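Local coordinates for ESAT-6-like protein MAB_3112 (Mycobacterium abscessus, PDB 4I0X) that is of unknown function but pairs with MAB_3113 as the EsxEF complex of the WXG100 family and is probably secreted, at residues 32-37 and 43-48; 17-22 and 54-59; 11-16 and 65-70. The protein carries 4 engineered substitutions. One frame throughout, in Å; residues are numbered along the deposited sequence.

Interaction 1 (32-37 and 43-48)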
ATOM      1  N   SER A  32     -15.260   0.579 -11.733  1.00 12.92           N
ATOM      2  CA  SER A  32     -15.947   0.115 -12.950  1.00 14.18           C
ATOM      3  C   SER A  32     -16.791  -1.133 -12.656  1.00 13.69           C
ATOM      4  O   SER A  32     -17.710  -1.454 -13.427  1.00 14.76           O
ATOM      5  CB  SER A  32     -14.957  -0.181 -14.086  1.00 15.02           C
ATOM      6  OG  SER A  32     -14.277  -1.411 -13.845  1.00 16.08           O
ATOM      7  N   LEU A  33     -16.479  -1.857 -11.579  1.00 12.34           N
ATOM      8  CA  LEU A  33     -17.247  -3.088 -11.305  1.00 15.84           C
ATOM      9  C   LEU A  33     -18.690  -2.815 -10.878  1.00 15.21           C
ATOM     10  O   LEU A  33     -19.556  -3.669 -11.042  1.00 17.52           O
ATOM     11  CB  LEU A  33     -16.588  -3.917 -10.221  1.00 11.08           C
ATOM     12  CG  LEU A  33     -15.206  -4.451 -10.538  1.00 13.91           C
ATOM     13  CD1 LEU A  33     -14.708  -5.046  -9.242  1.00 13.20           C
ATOM     14  CD2 LEU A  33     -15.231  -5.477 -11.694  1.00 15.42           C
ATOM     15  N   PHE A  34     -18.948  -1.626 -10.339  1.00 14.42           N
ATOM     16  CA  PHE A  34     -20.211  -1.365  -9.659  1.00 13.75           C
ATOM     17  C   PHE A  34     -21.332  -0.992 -10.588  1.00 20.67           C
ATOM     18  O   PHE A  34     -22.497  -1.005 -10.193  1.00 24.11           O
ATOM     19  CB  PHE A  34     -20.017  -0.317  -8.558  1.00 15.15           C
ATOM     20  CG  PHE A  34     -19.054  -0.756  -7.513  1.00 17.61           C
ATOM     21  CD1 PHE A  34     -19.087  -2.048  -7.037  1.00 14.74           C
ATOM     22  CD2 PHE A  34     -18.077   0.099  -7.035  1.00 16.36           C
ATOM     23  CE1 PHE A  34     -18.197  -2.455  -6.073  1.00 18.36           C
ATOM     24  CE2 PHE A  34     -17.163  -0.333  -6.085  1.00 11.27           C
ATOM     25  CZ  PHE A  34     -17.226  -1.588  -5.610  1.00 17.67           C
ATOM     26  N   GLY A  35     -20.983  -0.713 -11.845  1.00 23.41           N
ATOM     27  CA  GLY A  35     -21.958  -0.559 -12.891  1.00 21.03           C
ATOM     28  C   GLY A  35     -22.802  -1.801 -13.083  1.00 20.95           C
ATOM     29  O   GLY A  35     -24.004  -1.698 -13.386  1.00 18.02           O
ATOM     30  N   VAL A  36     -22.219  -2.982 -12.877  1.00 15.79           N
ATOM     31  CA  VAL A  36     -23.007  -4.214 -12.996  1.00 26.29           C
ATOM     32  C   VAL A  36     -23.161  -4.973 -11.685  1.00 17.32           C
ATOM     33  O   VAL A  36     -24.190  -5.617 -11.448  1.00 22.54           O
ATOM     34  CB  VAL A  36     -22.430  -5.210 -14.013  1.00 36.45           C
ATOM     35  CG1 VAL A  36     -22.449  -4.619 -15.438  1.00 48.52           C
ATOM     36  CG2 VAL A  36     -21.046  -5.646 -13.581  1.00 40.19           C
ATOM     37  N   TRP A  37     -22.157  -4.913 -10.836  1.00 16.37           N
ATOM     38  CA  TRP A  37     -22.193  -5.712  -9.612  1.00 14.43           C
ATOM     39  C   TRP A  37     -22.936  -4.971  -8.521  1.00 13.42           C
ATOM     40  O   TRP A  37     -22.511  -3.894  -8.102  1.00 15.31           O
ATOM     41  CB  TRP A  37     -20.784  -6.052  -9.204  1.00 13.53           C
ATOM     42  CG  TRP A  37     -20.643  -7.008  -8.082  1.00 16.94           C
ATOM     43  CD1 TRP A  37     -21.561  -7.951  -7.632  1.00 13.24           C
ATOM     44  CD2 TRP A  37     -19.500  -7.125  -7.238  1.00 18.55           C
ATOM     45  NE1 TRP A  37     -21.028  -8.663  -6.594  1.00 14.51           N
ATOM     46  CE2 TRP A  37     -19.762  -8.184  -6.324  1.00 12.27           C
ATOM     47  CE3 TRP A  37     -18.262  -6.469  -7.189  1.00 14.58           C
ATOM     48  CZ2 TRP A  37     -18.846  -8.579  -5.376  1.00 13.56           C
ATOM     49  CZ3 TRP A  37     -17.331  -6.863  -6.236  1.00 11.26           C
ATOM     50  CH2 TRP A  37     -17.623  -7.916  -5.337  1.00 14.94           C
ATOM     51  N   ASP A  43     -21.295  -4.301  -1.936  1.00 16.99           N
ATOM     52  CA  ASP A  43     -21.235  -3.245  -0.950  1.00 13.23           C
ATOM     53  C   ASP A  43     -20.036  -3.458  -0.067  1.00 16.66           C
ATOM     54  O   ASP A  43     -19.321  -2.508   0.285  1.00 14.16           O
ATOM     55  CB  ASP A  43     -22.512  -3.209  -0.089  1.00 14.71           C
ATOM     56  CG  ASP A  43     -23.729  -2.685  -0.859  1.00 23.52           C
ATOM     57  OD1 ASP A  43     -23.536  -2.029  -1.911  1.00 23.75           O
ATOM     58  OD2 ASP A  43     -24.878  -2.926  -0.421  1.00 29.29           O
ATOM     59  N   ALA A  44     -19.817  -4.709   0.316  1.00 15.74           N
ATOM     60  CA  ALA A  44     -18.690  -5.047   1.190  1.00 13.88           C
ATOM     61  C   ALA A  44     -17.365  -4.833   0.444  1.00 12.27           C
ATOM     62  O   ALA A  44     -16.392  -4.368   1.016  1.00 12.61           O
ATOM     63  CB  ALA A  44     -18.807  -6.486   1.668  1.00 16.44           C
ATOM     64  N   TYR A  45     -17.336  -5.164  -0.836  1.00 13.47           N
ATOM     65  CA  TYR A  45     -16.161  -4.934  -1.665  1.00 10.43           C
ATOM     66  C   TYR A  45     -15.827  -3.444  -1.755  1.00 11.16           C
ATOM     67  O   TYR A  45     -14.686  -3.030  -1.592  1.00 12.83           O
ATOM     68  CB  TYR A  45     -16.420  -5.489  -3.059  1.00 10.03           C
ATOM     69  CG  TYR A  45     -15.169  -5.697  -3.899  1.00  9.56           C
ATOM     70  CD1 TYR A  45     -14.679  -4.694  -4.705  1.00 15.07           C
ATOM     71  CD2 TYR A  45     -14.541  -6.921  -3.936  1.00  9.95           C
ATOM     72  CE1 TYR A  45     -13.584  -4.897  -5.511  1.00 10.29           C
ATOM     73  CE2 TYR A  45     -13.434  -7.124  -4.706  1.00 11.66           C
ATOM     74  CZ  TYR A  45     -12.964  -6.107  -5.517  1.00 13.96           C
ATOM     75  OH  TYR A  45     -11.859  -6.334  -6.329  1.00 12.77           O
ATOM     76  N   ARG A  46     -16.833  -2.634  -2.044  1.00 15.07           N
ATOM     77  CA  ARG A  46     -16.656  -1.195  -2.028  1.00 16.64           C
ATOM     78  C   ARG A  46     -16.063  -0.666  -0.715  1.00 18.17           C
ATOM     79  O   ARG A  46     -15.198   0.177  -0.748  1.00 19.95           O
ATOM     80  CB  ARG A  46     -17.968  -0.482  -2.337  1.00 17.28           C
ATOM     81  CG  ARG A  46     -17.811   1.030  -2.356  1.00 16.98           C
ATOM     82  CD  ARG A  46     -19.143   1.727  -2.452  1.00 21.61           C
ATOM     83  NE  ARG A  46     -19.948   1.293  -3.584  1.00 25.94           N
ATOM     84  CZ  ARG A  46     -20.077   1.959  -4.735  1.00 43.46           C
ATOM     85  NH1 ARG A  46     -19.427   3.105  -4.945  1.00 43.95           N
ATOM     86  NH2 ARG A  46     -20.872   1.471  -5.691  1.00 44.77           N
ATOM     87  N   SER A  47     -16.512  -1.138   0.450  1.00 18.08           N
ATOM     88  CA  SER A  47     -15.944  -0.606   1.663  1.00 16.45           C
ATOM     89  C   SER A  47     -14.548  -1.230   1.989  1.00 18.85           C
ATOM     90  O   SER A  47     -13.710  -0.586   2.567  1.00 13.22           O
ATOM     91  CB  SER A  47     -16.945  -0.650   2.825  1.00 26.93           C
ATOM     92  OG  SER A  47     -17.124  -1.935   3.339  1.00 38.54           O
ATOM     93  N   GLY A  48     -14.282  -2.447   1.523  1.00 11.97           N
ATOM     94  CA  GLY A  48     -12.953  -2.998   1.561  1.00 11.61           C
ATOM     95  C   GLY A  48     -11.947  -2.171   0.764  1.00 11.59           C
ATOM     96  O   GLY A  48     -10.841  -1.908   1.230  1.00 13.48           O
TER
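The guanidinium of Arg46 lies flat over one face of the Phe34 ring, its CZ 4.1 Å from the ring centroid and the two planes only 25° apart. The overlap is off-centre: NH2 sits 3.4 Å from Phe34 CD2, while CB of Arg46 reaches the far rim at Phe34 CZ, 3.5 Å away. Arginine suits this place because its long chain can rise from the ring's CZ rim and then turn to run above it; the turn comes at chi3 (-55°) and lays the charged plane on the aromatic face, a cation-pi stack at the outer margin of a largely buried contact. Deeper in, Tyr45 meets three residues of the turn. The six-membered ring of Trp37 turns its edge to the face of Tyr45 in an offset edge-to-face pair, with planes at 63° and Trp37 CZ3 3.4 Å from Tyr45 CG. Phe34 CZ comes up at the edge of the tyrosine ring, 4.1 Å from CD1, and Leu33 CD1 lies 3.9 Å from CE1. A broad ring with one polar end serves well here: the carbons fill the apolar side, and the hydroxyl hydrogen-bonds to Thr20 of the MAB_3113 chain. Trp37 is the tryptophan of the Trp-Xaa-Gly motif that gives the family its name, and it also packs on Ile16 of the MAB_3113 chain. The contact thus closes the turn that links helix 4-32 to helix 40-72, packing residues of the connection against the first turns of the second helix, with Tyr45 also resting on Val30 of the first.

Interaction 2 (17-22 and 54-59)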
ATOM      1  N   ASP A  17       5.872   7.103  -5.983  1.00 10.64           N
ATOM      2  CA  ASP A  17       5.350   7.355  -7.316  1.00 11.20           C
ATOM      3  C   ASP A  17       4.600   6.135  -7.872  1.00 19.49           C
ATOM      4  O   ASP A  17       3.518   6.266  -8.431  1.00 11.02           O
ATOM      5  CB  ASP A  17       6.450   7.729  -8.306  1.00 16.76           C
ATOM      6  CG  ASP A  17       6.940   9.182  -8.149  1.00 22.17           C
ATOM      7  OD1 ASP A  17       6.367   9.937  -7.316  1.00 21.47           O
ATOM      8  OD2 ASP A  17       7.909   9.542  -8.873  1.00 21.96           O
ATOM      9  N   GLN A  18       5.171   4.950  -7.709  1.00 11.67           N
ATOM     10  CA  GLN A  18       4.516   3.715  -8.170  1.00 10.58           C
ATOM     11  C   GLN A  18       3.235   3.371  -7.402  1.00 10.53           C
ATOM     12  O   GLN A  18       2.264   2.914  -7.978  1.00  9.92           O
ATOM     13  CB  GLN A  18       5.499   2.556  -8.071  1.00 10.99           C
ATOM     14  CG  GLN A  18       6.710   2.726  -8.970  1.00 17.53           C
ATOM     15  CD  GLN A  18       7.780   1.676  -8.723  1.00 16.08           C
ATOM     16  OE1 GLN A  18       7.680   0.551  -9.191  1.00 13.61           O
ATOM     17  NE2 GLN A  18       8.808   2.055  -7.992  1.00 12.82           N
ATOM     18  N   MET A  19       3.215   3.614  -6.097  1.00 11.42           N
ATOM     19  CA  MET A  19       2.013   3.352  -5.297  1.00 15.35           C
ATOM     20  C   MET A  19       0.872   4.273  -5.631  1.00 15.80           C
ATOM     21  O   MET A  19      -0.303   3.851  -5.675  1.00 16.56           O
ATOM     22  CB  MET A  19       2.343   3.436  -3.816  1.00 19.48           C
ATOM     23  CG  MET A  19       3.094   2.247  -3.312  1.00 29.76           C
ATOM     24  SD  MET A  19       3.218   2.238  -1.511  1.00 21.55           S
ATOM     25  CE  MET A  19       1.456   2.218  -1.113  1.00 16.81           C
ATOM     26  N   ARG A  20       1.206   5.528  -5.935  1.00 14.14           N
ATOM     27  CA  ARG A  20       0.199   6.484  -6.292  1.00 14.77           C
ATOM     28  C   ARG A  20      -0.455   6.075  -7.595  1.00 14.29           C
ATOM     29  O   ARG A  20      -1.710   6.057  -7.686  1.00 12.48           O
ATOM     30  CB  ARG A  20       0.766   7.905  -6.434  1.00 19.76           C
ATOM     31  CG  ARG A  20      -0.331   8.944  -6.650  1.00 20.98           C
ATOM     32  CD  ARG A  20       0.235  10.324  -6.905  1.00 36.38           C
ATOM     33  NE  ARG A  20      -0.402  11.350  -6.073  1.00 55.11           N
ATOM     34  CZ  ARG A  20      -1.620  11.866  -6.265  1.00 60.85           C
ATOM     35  NH1 ARG A  20      -2.394  11.453  -7.267  1.00 61.21           N
ATOM     36  NH2 ARG A  20      -2.072  12.801  -5.433  1.00 55.45           N
ATOM     37  N   ALA A  21       0.378   5.770  -8.592  1.00 11.57           N
ATOM     38  CA  ALA A  21      -0.104   5.295  -9.882  1.00 15.40           C
ATOM     39  C   ALA A  21      -0.949   4.038  -9.757  1.00 11.56           C
ATOM     40  O   ALA A  21      -2.020   3.926 -10.379  1.00 15.61           O
ATOM     41  CB  ALA A  21       1.025   5.038 -10.791  1.00 19.25           C
ATOM     42  N   GLY A  22      -0.441   3.076  -8.992  1.00 10.01           N
ATOM     43  CA  GLY A  22      -1.109   1.805  -8.812  1.00 14.31           C
ATOM     44  C   GLY A  22      -2.442   1.957  -8.137  1.00 12.67           C
ATOM     45  O   GLY A  22      -3.427   1.332  -8.527  1.00 10.77           O
ATOM     46  N   ASP A  54      -7.403   3.919   1.435  1.00 11.60           N
ATOM     47  CA  ASP A  54      -7.032   4.761   2.556  1.00 13.41           C
ATOM     48  C   ASP A  54      -5.654   4.336   3.063  1.00 19.60           C
ATOM     49  O   ASP A  54      -4.814   5.178   3.331  1.00 13.39           O
ATOM     50  CB  ASP A  54      -8.112   4.722   3.655  1.00 15.87           C
ATOM     51  CG  ASP A  54      -7.843   5.707   4.806  1.00 25.34           C
ATOM     52  OD1 ASP A  54      -7.893   6.950   4.571  1.00 23.26           O
ATOM     53  OD2 ASP A  54      -7.646   5.235   5.964  1.00 24.35           O
ATOM     54  N   GLY A  55      -5.403   3.033   3.148  1.00 13.86           N
ATOM     55  CA  GLY A  55      -4.123   2.565   3.628  1.00 12.93           C
ATOM     56  C   GLY A  55      -3.007   2.953   2.670  1.00 11.35           C
ATOM     57  O   GLY A  55      -1.936   3.414   3.060  1.00 14.02           O
ATOM     58  N   ALA A  56      -3.287   2.800   1.401  1.00 11.03           N
ATOM     59  CA  ALA A  56      -2.337   3.096   0.338  1.00 11.21           C
ATOM     60  C   ALA A  56      -1.937   4.561   0.357  1.00  9.89           C
ATOM     61  O   ALA A  56      -0.762   4.890   0.309  1.00 14.98           O
ATOM     62  CB  ALA A  56      -2.924   2.684  -1.025  1.00 14.11           C
ATOM     63  N   THR A  57      -2.913   5.445   0.506  1.00 12.25           N
ATOM     64  CA  THR A  57      -2.650   6.877   0.676  1.00 12.82           C
ATOM     65  C   THR A  57      -1.745   7.226   1.877  1.00 15.06           C
ATOM     66  O   THR A  57      -0.816   8.033   1.764  1.00 19.63           O
ATOM     67  CB  THR A  57      -3.979   7.624   0.805  1.00 14.44           C
ATOM     68  OG1 THR A  57      -4.773   7.311  -0.345  1.00 17.65           O
ATOM     69  CG2 THR A  57      -3.777   9.138   0.911  1.00 16.62           C
ATOM     70  N   LYS A  58      -2.043   6.643   3.031  1.00 13.16           N
ATOM     71  CA  LYS A  58      -1.226   6.857   4.212  1.00 14.42           C
ATOM     72  C   LYS A  58       0.210   6.340   3.964  1.00 13.66           C
ATOM     73  O   LYS A  58       1.184   6.955   4.400  1.00 14.41           O
ATOM     74  CB  LYS A  58      -1.841   6.160   5.424  1.00 15.63           C
ATOM     75  CG  LYS A  58      -3.201   6.713   5.834  1.00 17.23           C
ATOM     76  CD  LYS A  58      -3.747   6.068   7.122  1.00 23.56           C
ATOM     77  CE  LYS A  58      -5.262   6.261   7.202  1.00 22.26           C
ATOM     78  NZ  LYS A  58      -5.914   5.606   8.370  1.00 21.07           N
ATOM     79  N   VAL A  59       0.340   5.204   3.286  1.00 12.45           N
ATOM     80  CA  VAL A  59       1.688   4.703   2.968  1.00 16.46           C
ATOM     81  C   VAL A  59       2.448   5.699   2.068  1.00 18.12           C
ATOM     82  O   VAL A  59       3.598   6.033   2.313  1.00 15.83           O
ATOM     83  CB  VAL A  59       1.643   3.304   2.289  1.00 11.17           C
ATOM     84  CG1 VAL A  59       3.020   2.929   1.714  1.00 13.67           C
ATOM     85  CG2 VAL A  59       1.163   2.244   3.254  1.00 12.01           C
TER
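Met19 sets out from helix 4-32 with its CB directed at the facing helix, and CG stands beside the backbone N, anti to the carbonyl carbon (chi1 -75°). CB and CG touch nothing of 54-59 themselves but carry the thioether toward helix 40-72. SD is the first atom to touch, 3.3 Å from Val59 CG1. The chain then bends about the last torsion (chi3 60°), which brings the terminal methyl CE round against the same valine, 3.3 Å from CG1 and 3.6 Å from CB. The CE–CG1 approach is tighter than an ordinary carbon contact, so the packing is tight here and perhaps slightly strained. CE also lies near Ala56, 3.8 Å from its carbonyl O and 4.4 Å from its CB. The two side chains, methionine and valine, meet at about a right angle. Each residue type fits its task: methionine is long and unbranched enough to span between backbones and can adjust its end; valine offers a compact branched surface, its CG1 anti to the backbone N (chi1 169°); and alanine, with just one methyl, leaves the helix surface low where the methionine tip arrives. All three residues are buried, partly by the partner protein: Met19 packs on Val30 and Val59 on Ala68 of the MAB_3113 chain. Apolar packing of this kind between two long antiparallel helices is what builds the helical hairpin of WXG100 proteins, two of which, as in ESAT-6 with CFP-10, associate into a four-helix bundle.

Interaction 3 (11-16 and 65-70)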
ATOM      1  N   PHE A  11      14.807   5.500  -3.221  1.00 14.19           N
ATOM      2  CA  PHE A  11      13.973   4.297  -3.168  1.00 13.91           C
ATOM      3  C   PHE A  11      12.576   4.642  -2.665  1.00 17.69           C
ATOM      4  O   PHE A  11      11.571   4.296  -3.291  1.00 13.61           O
ATOM      5  CB  PHE A  11      14.621   3.269  -2.267  1.00 19.65           C
ATOM      6  CG  PHE A  11      13.937   1.928  -2.276  1.00 22.34           C
ATOM      7  CD1 PHE A  11      12.736   1.752  -1.623  1.00 30.05           C
ATOM      8  CD2 PHE A  11      14.507   0.846  -2.917  1.00 29.86           C
ATOM      9  CE1 PHE A  11      12.104   0.505  -1.613  1.00 33.13           C
ATOM     10  CE2 PHE A  11      13.870  -0.399  -2.915  1.00 31.78           C
ATOM     11  CZ  PHE A  11      12.673  -0.553  -2.257  1.00 15.83           C
ATOM     12  N   ALA A  12      12.501   5.337  -1.540  1.00 16.11           N
ATOM     13  CA  ALA A  12      11.210   5.737  -0.985  1.00 17.12           C
ATOM     14  C   ALA A  12      10.401   6.609  -1.983  1.00 14.00           C
ATOM     15  O   ALA A  12       9.201   6.441  -2.138  1.00 15.53           O
ATOM     16  CB  ALA A  12      11.437   6.490   0.313  1.00 13.14           C
ATOM     17  N   ALA A  13      11.071   7.552  -2.642  1.00 12.09           N
ATOM     18  CA  ALA A  13      10.418   8.433  -3.587  1.00 14.42           C
ATOM     19  C   ALA A  13       9.865   7.652  -4.773  1.00 15.48           C
ATOM     20  O   ALA A  13       8.728   7.868  -5.190  1.00 11.52           O
ATOM     21  CB  ALA A  13      11.364   9.482  -4.073  1.00 16.76           C
ATOM     22  N   SER A  14      10.664   6.734  -5.297  1.00 13.11           N
ATOM     23  CA  SER A  14      10.234   5.900  -6.428  1.00 15.60           C
ATOM     24  C   SER A  14       9.040   5.017  -6.055  1.00 14.43           C
ATOM     25  O   SER A  14       8.093   4.883  -6.834  1.00 12.32           O
ATOM     26  CB  SER A  14      11.396   5.029  -6.930  1.00 13.12           C
ATOM     27  OG  SER A  14      11.018   4.316  -8.094  1.00 16.45           O
ATOM     28  N   LEU A  15       9.090   4.401  -4.875  1.00 11.88           N
ATOM     29  CA  LEU A  15       8.007   3.555  -4.439  1.00 10.62           C
ATOM     30  C   LEU A  15       6.736   4.382  -4.272  1.00 16.52           C
ATOM     31  O   LEU A  15       5.670   3.927  -4.627  1.00 14.47           O
ATOM     32  CB  LEU A  15       8.373   2.850  -3.141  1.00 13.25           C
ATOM     33  CG  LEU A  15       7.279   1.971  -2.526  1.00 18.57           C
ATOM     34  CD1 LEU A  15       6.847   0.840  -3.480  1.00 18.01           C
ATOM     35  CD2 LEU A  15       7.791   1.392  -1.195  1.00 24.38           C
ATOM     36  N   ALA A  16       6.855   5.593  -3.715  1.00 15.35           N
ATOM     37  CA  ALA A  16       5.713   6.522  -3.602  1.00 10.88           C
ATOM     38  C   ALA A  16       5.062   6.781  -4.967  1.00 10.06           C
ATOM     39  O   ALA A  16       3.844   6.670  -5.105  1.00 11.11           O
ATOM     40  CB  ALA A  16       6.147   7.872  -2.935  1.00 17.44           C
ATOM     41  N   ASP A  65       7.176  11.757   2.769  1.00 16.53           N
ATOM     42  CA  ASP A  65       7.760  12.478   3.897  1.00 22.59           C
ATOM     43  C   ASP A  65       9.174  12.015   4.173  1.00 21.74           C
ATOM     44  O   ASP A  65      10.063  12.819   4.241  1.00 18.65           O
ATOM     45  CB  ASP A  65       6.920  12.310   5.166  1.00 24.24           C
ATOM     46  CG  ASP A  65       5.547  12.931   5.043  1.00 42.57           C
ATOM     47  OD1 ASP A  65       5.342  13.768   4.133  1.00 47.70           O
ATOM     48  OD2 ASP A  65       4.670  12.579   5.865  1.00 54.84           O
ATOM     49  N   ILE A  66       9.398  10.723   4.351  1.00 20.14           N
ATOM     50  CA  ILE A  66      10.748  10.307   4.708  1.00 17.32           C
ATOM     51  C   ILE A  66      11.679  10.552   3.524  1.00 16.49           C
ATOM     52  O   ILE A  66      12.834  10.872   3.710  1.00 17.17           O
ATOM     53  CB  ILE A  66      10.804   8.811   5.170  1.00 20.99           C
ATOM     54  CG1 ILE A  66      12.103   8.472   5.904  1.00 18.40           C
ATOM     55  CG2 ILE A  66      10.674   7.882   3.995  1.00 25.11           C
ATOM     56  CD1 ILE A  66      12.496   9.435   6.946  1.00 26.60           C
ATOM     57  N   ALA A  67      11.188  10.373   2.307  1.00 15.24           N
ATOM     58  CA  ALA A  67      12.034  10.619   1.126  1.00 17.22           C
ATOM     59  C   ALA A  67      12.533  12.052   1.143  1.00 15.87           C
ATOM     60  O   ALA A  67      13.701  12.303   0.930  1.00 16.81           O
ATOM     61  CB  ALA A  67      11.276  10.322  -0.166  1.00 22.01           C
ATOM     62  N   SER A  68      11.638  12.994   1.394  1.00 17.49           N
ATOM     63  CA  SER A  68      11.986  14.420   1.403  1.00 18.09           C
ATOM     64  C   SER A  68      12.944  14.776   2.529  1.00 21.13           C
ATOM     65  O   SER A  68      13.903  15.512   2.325  1.00 20.16           O
ATOM     66  CB  SER A  68      10.719  15.242   1.532  1.00 23.05           C
ATOM     67  OG  SER A  68       9.882  14.952   0.429  1.00 37.20           O
ATOM     68  N   THR A  69      12.655  14.276   3.727  1.00 19.68           N
ATOM     69  CA  THR A  69      13.511  14.537   4.881  1.00 21.27           C
ATOM     70  C   THR A  69      14.908  13.996   4.634  1.00 20.80           C
ATOM     71  O   THR A  69      15.890  14.681   4.883  1.00 24.77           O
ATOM     72  CB  THR A  69      12.886  13.962   6.167  1.00 24.41           C
ATOM     73  OG1 THR A  69      11.595  14.539   6.335  1.00 27.09           O
ATOM     74  CG2 THR A  69      13.702  14.303   7.380  1.00 31.63           C
ATOM     75  N   LEU A  70      15.018  12.779   4.129  1.00 22.45           N
ATOM     76  CA  LEU A  70      16.335  12.222   3.811  1.00 19.25           C
ATOM     77  C   LEU A  70      17.033  12.972   2.673  1.00 24.80           C
ATOM     78  O   LEU A  70      18.242  13.063   2.648  1.00 25.58           O
ATOM     79  CB  LEU A  70      16.191  10.756   3.398  1.00 18.15           C
ATOM     80  CG  LEU A  70      15.850   9.729   4.473  1.00 18.67           C
ATOM     81  CD1 LEU A  70      15.684   8.408   3.777  1.00 27.48           C
ATOM     82  CD2 LEU A  70      16.961   9.667   5.532  1.00 20.37           C
TER
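The segments 11-16 of helix 4-32 and 65-70 of helix 40-72 run antiparallel, their directions 148° apart and their axes approaching to 8.3 Å, as the two arms of the WXG100 helical hairpin. Ala12 and Ala67 mark the closest backbone passage, with CA atoms only 5.4 Å apart, and small residues make that possible. The CB of each points to the other helix, and the two methyls meet at 3.9 Å. Ala67 CB also settles against the backbone of the facing helix, 3.7 Å from Ala13 N, with Ala13 CB beside it at 4.0 Å. With only a methyl each, the alanines let the helices approach closely. Ile66 adds bulk at one margin through its CG2 branch, 4.0 Å from Ala12 CB, whereas CG1, anti to the backbone N (chi1 -164°), carries the longer arm away; the residue packs on Ala61 of the MAB_3113 chain. Leu70, one turn on, packs instead on Val5 and Leu8 of helix 4-32 and on Trp50 of the MAB_3113 chain. Within 65-70, Asp65 O takes two bonds, the regular one from Thr69 N and a second from Thr69 OG1, 3.1 Å away and 39° above the carbonyl plane.

The three contacts follow one another along a single hairpin. Interaction 1 lies at the turn, its centre about 20 Å from that of interaction 2, and interaction 3 comes about 12 Å further toward the open end, so that interactions 1 and 3 stand on opposite sides of the chain's centre with centres about 32 Å apart. In sequence they are nested: 32-37 with 43-48 sits inside the loop closed by 17-22 with 54-59, which in turn sits inside that closed by 11-16 with 65-70. The character changes from aromatic packing at the turn to a methionine mid-way and alanines beyond. All three also adjoin the MAB_3113 chain.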